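Sensor protein KdpD (Escherichia coli, PDB 4Y2F) is a potassium-responsive sensor histidine kinase that phosphorylates itself on histidine, and its GAF domain probably contributes to sensing or signal transmission. Local coordinates at residues E26-H34 with Q117-T125. Residues are numbered along the deposited sequence; the frame is centred on the assembly and turned at random.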
loop_
_atom_site.group_PDB
_atom_site.type_symbol
_atom_site.label_atom_id
_atom_site.label_comp_id
_atom_site.label_asym_id
_atom_site.label_seq_id
_atom_site.Cartn_x
_atom_site.Cartn_y
_atom_site.Cartn_z
ATOM N N GLU A 26 6.130 -13.362 -4.151
ATOM C CA GLU A 26 5.937 -14.799 -3.974
ATOM C C GLU A 26 6.471 -15.282 -2.627
ATOM O O GLU A 26 5.812 -16.075 -1.943
ATOM C CB GLU A 26 6.569 -15.554 -5.147
ATOM C CG GLU A 26 5.828 -15.289 -6.466
ATOM C CD GLU A 26 6.562 -15.804 -7.691
ATOM O OE1 GLU A 26 7.596 -16.495 -7.538
ATOM O OE2 GLU A 26 6.099 -15.515 -8.815
ATOM N N GLN A 27 7.644 -14.796 -2.215
ATOM C CA GLN A 27 8.211 -15.194 -0.929
ATOM C C GLN A 27 7.256 -14.856 0.206
ATOM O O GLN A 27 6.961 -15.697 1.067
ATOM C CB GLN A 27 9.546 -14.475 -0.734
ATOM C CG GLN A 27 10.225 -14.697 0.617
ATOM C CD GLN A 27 11.466 -13.844 0.781
ATOM O OE1 GLN A 27 12.471 -14.058 0.104
ATOM N NE2 GLN A 27 11.400 -12.871 1.673
ATOM N N PHE A 28 6.736 -13.630 0.205
ATOM C CA PHE A 28 5.927 -13.187 1.330
ATOM C C PHE A 28 4.518 -13.759 1.276
ATOM O O PHE A 28 3.936 -14.098 2.313
ATOM C CB PHE A 28 5.896 -11.657 1.393
ATOM C CG PHE A 28 7.084 -11.054 2.081
ATOM C CD1 PHE A 28 7.040 -10.783 3.443
ATOM C CD2 PHE A 28 8.244 -10.766 1.382
ATOM C CE1 PHE A 28 8.133 -10.236 4.088
ATOM C CE2 PHE A 28 9.346 -10.213 2.023
ATOM C CZ PHE A 28 9.284 -9.944 3.384
ATOM N N ILE A 29 3.932 -13.870 0.083
ATOM C CA ILE A 29 2.603 -14.465 0.016
ATOM C C ILE A 29 2.665 -15.940 0.413
ATOM O O ILE A 29 1.799 -16.437 1.145
ATOM C CB ILE A 29 1.954 -14.213 -1.361
ATOM C CG1 ILE A 29 1.652 -12.716 -1.523
ATOM C CG2 ILE A 29 0.697 -15.043 -1.531
ATOM C CD1 ILE A 29 1.379 -12.262 -2.942
ATOM N N ALA A 30 3.717 -16.649 -0.013
ATOM C CA ALA A 30 3.905 -18.047 0.378
ATOM C C ALA A 30 3.997 -18.206 1.881
ATOM O O ALA A 30 3.354 -19.088 2.461
ATOM C CB ALA A 30 5.183 -18.614 -0.231
ATOM N N SER A 31 4.800 -17.366 2.530
ATOM C CA SER A 31 5.006 -17.483 3.964
ATOM C C SER A 31 3.768 -17.041 4.744
ATOM O O SER A 31 3.306 -17.752 5.643
ATOM C CB SER A 31 6.242 -16.668 4.362
ATOM O OG SER A 31 6.288 -16.450 5.753
ATOM N N THR A 32 3.216 -15.868 4.413
ATOM C CA THR A 32 2.119 -15.313 5.198
ATOM C C THR A 32 0.842 -16.126 5.029
ATOM O O THR A 32 0.073 -16.283 5.983
ATOM C CB THR A 32 1.866 -13.869 4.762
ATOM O OG1 THR A 32 3.061 -13.106 4.986
ATOM C CG2 THR A 32 0.692 -13.248 5.511
ATOM N N PHE A 33 0.575 -16.618 3.813
ATOM C CA PHE A 33 -0.702 -17.257 3.514
ATOM C C PHE A 33 -0.574 -18.755 3.324
ATOM O O PHE A 33 -1.541 -19.399 2.905
ATOM C CB PHE A 33 -1.362 -16.580 2.310
ATOM C CG PHE A 33 -1.688 -15.141 2.565
ATOM C CD1 PHE A 33 -2.832 -14.809 3.277
ATOM C CD2 PHE A 33 -0.815 -14.132 2.166
ATOM C CE1 PHE A 33 -3.130 -13.497 3.556
ATOM C CE2 PHE A 33 -1.107 -12.816 2.448
ATOM C CZ PHE A 33 -2.269 -12.499 3.147
ATOM N N HIS A 34 0.589 -19.323 3.634
ATOM C CA HIS A 34 0.795 -20.775 3.581
ATOM C C HIS A 34 0.361 -21.335 2.234
ATOM O O HIS A 34 -0.502 -22.224 2.143
ATOM C CB HIS A 34 0.044 -21.457 4.717
ATOM C CG HIS A 34 0.414 -20.932 6.065
ATOM N ND1 HIS A 34 1.618 -21.218 6.664
ATOM C CD2 HIS A 34 -0.251 -20.115 6.914
ATOM C CE1 HIS A 34 1.675 -20.607 7.840
ATOM N NE2 HIS A 34 0.552 -19.931 8.010
ATOM N N GLN A 117 -8.619 -13.458 6.339
ATOM C CA GLN A 117 -7.436 -13.709 5.514
ATOM C C GLN A 117 -7.581 -13.095 4.132
ATOM O O GLN A 117 -6.621 -12.521 3.597
ATOM C CB GLN A 117 -7.169 -15.209 5.392
ATOM C CG GLN A 117 -6.778 -15.856 6.688
ATOM C CD GLN A 117 -5.523 -15.252 7.262
ATOM O OE1 GLN A 117 -4.557 -15.004 6.541
ATOM N NE2 GLN A 117 -5.533 -14.987 8.561
ATOM N N GLN A 118 -8.757 -13.239 3.527
ATOM C CA GLN A 118 -9.012 -12.589 2.237
ATOM C C GLN A 118 -8.798 -11.085 2.301
ATOM O O GLN A 118 -8.251 -10.494 1.363
ATOM C CB GLN A 118 -10.439 -12.895 1.774
ATOM C CG GLN A 118 -10.602 -14.364 1.354
ATOM C CD GLN A 118 -9.824 -14.655 0.099
ATOM O OE1 GLN A 118 -10.171 -14.120 -0.965
ATOM N NE2 GLN A 118 -8.781 -15.454 0.199
ATOM N N ARG A 119 -9.227 -10.435 3.388
ATOM C CA ARG A 119 -9.035 -8.994 3.487
ATOM C C ARG A 119 -7.555 -8.655 3.608
ATOM O O ARG A 119 -7.085 -7.688 2.991
ATOM C CB ARG A 119 -9.835 -8.437 4.667
ATOM C CG ARG A 119 -11.348 -8.542 4.453
ATOM C CD ARG A 119 -12.165 -7.800 5.512
ATOM N NE ARG A 119 -11.990 -8.319 6.869
ATOM C CZ ARG A 119 -12.750 -9.261 7.426
ATOM N NH1 ARG A 119 -13.730 -9.838 6.740
ATOM N NH2 ARG A 119 -12.509 -9.653 8.669
ATOM N N LEU A 120 -6.794 -9.472 4.344
ATOM C CA LEU A 120 -5.352 -9.251 4.446
ATOM C C LEU A 120 -4.683 -9.453 3.096
ATOM O O LEU A 120 -3.824 -8.654 2.685
ATOM C CB LEU A 120 -4.740 -10.172 5.503
ATOM C CG LEU A 120 -3.232 -9.976 5.638
ATOM C CD1 LEU A 120 -2.906 -8.560 6.138
ATOM C CD2 LEU A 120 -2.667 -11.015 6.589
ATOM N N LEU A 121 -5.081 -10.507 2.373
ATOM C CA LEU A 121 -4.484 -10.773 1.074
ATOM C C LEU A 121 -4.771 -9.641 0.102
ATOM O O LEU A 121 -3.910 -9.292 -0.714
ATOM C CB LEU A 121 -5.004 -12.103 0.543
ATOM C CG LEU A 121 -4.473 -12.550 -0.828
ATOM C CD1 LEU A 121 -2.962 -12.630 -0.854
ATOM C CD2 LEU A 121 -5.090 -13.920 -1.165
ATOM N N GLU A 122 -5.956 -9.030 0.186
ATOM C CA GLU A 122 -6.228 -7.895 -0.685
ATOM C C GLU A 122 -5.267 -6.746 -0.420
ATOM O O GLU A 122 -4.800 -6.089 -1.361
ATOM C CB GLU A 122 -7.670 -7.439 -0.549
ATOM C CG GLU A 122 -7.944 -6.268 -1.468
ATOM C CD GLU A 122 -9.389 -5.910 -1.529
ATOM O OE1 GLU A 122 -10.128 -6.575 -2.281
ATOM O OE2 GLU A 122 -9.785 -4.975 -0.809
ATOM N N THR A 123 -4.947 -6.492 0.848
ATOM C CA THR A 123 -3.992 -5.439 1.162
ATOM C C THR A 123 -2.622 -5.780 0.598
ATOM O O THR A 123 -1.933 -4.906 0.058
ATOM C CB THR A 123 -3.916 -5.238 2.670
ATOM O OG1 THR A 123 -5.229 -4.959 3.184
ATOM C CG2 THR A 123 -3.014 -4.064 2.998
ATOM N N PHE A 124 -2.221 -7.054 0.682
ATOM C CA PHE A 124 -0.958 -7.462 0.072
ATOM C C PHE A 124 -0.946 -7.166 -1.426
ATOM O O PHE A 124 0.022 -6.590 -1.944
ATOM C CB PHE A 124 -0.695 -8.949 0.337
ATOM C CG PHE A 124 0.021 -9.222 1.626
ATOM C CD1 PHE A 124 -0.600 -8.994 2.845
ATOM C CD2 PHE A 124 1.317 -9.717 1.623
ATOM C CE1 PHE A 124 0.068 -9.244 4.039
ATOM C CE2 PHE A 124 1.985 -9.975 2.807
ATOM C CZ PHE A 124 1.368 -9.726 4.014
ATOM N N THR A 125 -2.007 -7.543 -2.149
ATOM C CA THR A 125 -2.004 -7.317 -3.593
ATOM C C THR A 125 -1.986 -5.832 -3.934
ATOM O O THR A 125 -1.440 -5.444 -4.973
ATOM C CB THR A 125 -3.184 -8.009 -4.282
ATOM O OG1 THR A 125 -4.425 -7.426 -3.861
ATOM C CG2 THR A 125 -3.189 -9.509 -3.992
#
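Phe33 reaches from helix 18-33 into the side of helix 115-142, where it packs as a knob in a hole formed by Gln117, Leu120, Leu121 and Phe124. Both segments lie within the GAF domain, in which helices pack against an antiparallel sheet; here they run nearly antiparallel, at 170°, with their local axes 11.5 Å apart. That spacing is wide for helix packing, and the aromatic rings bridge it. With CG anti to its own carbonyl carbon, Phe33 carries its ring to the opposing backbone, CZ lying 3.5 Å from Leu121 CA. CD1 of Leu121 makes a CH-pi contact over one face, 4.0 Å from the Phe33 ring centroid and 20° off the normal, whereas the other face is covered toward its rim by CG2 of Thr32 from its own helix. The Phe33 edge points at the face of Phe124 in a T-shaped pair: the centroids are 5.1 Å apart, the planes stand at 84°, and Phe33 CE2 sits over the centre of the Phe124 ring. The Thr32 and Phe124 side chains point at each other from their own helices, CG2 of Thr32 coming 3.9 Å from Phe124 CZ, and Ile29 CG1 lies 4.4 Å from Phe124 CD2. No hydrogen bond joins the two segments, so the contact is essentially apolar; the hydroxyl of Thr32 is bonded instead to Asp4. Leu5 and Met8 of helix 4-13 also touch Phe124, while Leu90 of strand 88-94 packs on Leu121, placing the pair of helices between a third helix and the sheet. Toward the start of 117-125 the backbone itself borders the ring: O of Gln117 lies 3.6 Å from Phe33 CE1, in an oblique approach that is neither face nor edge.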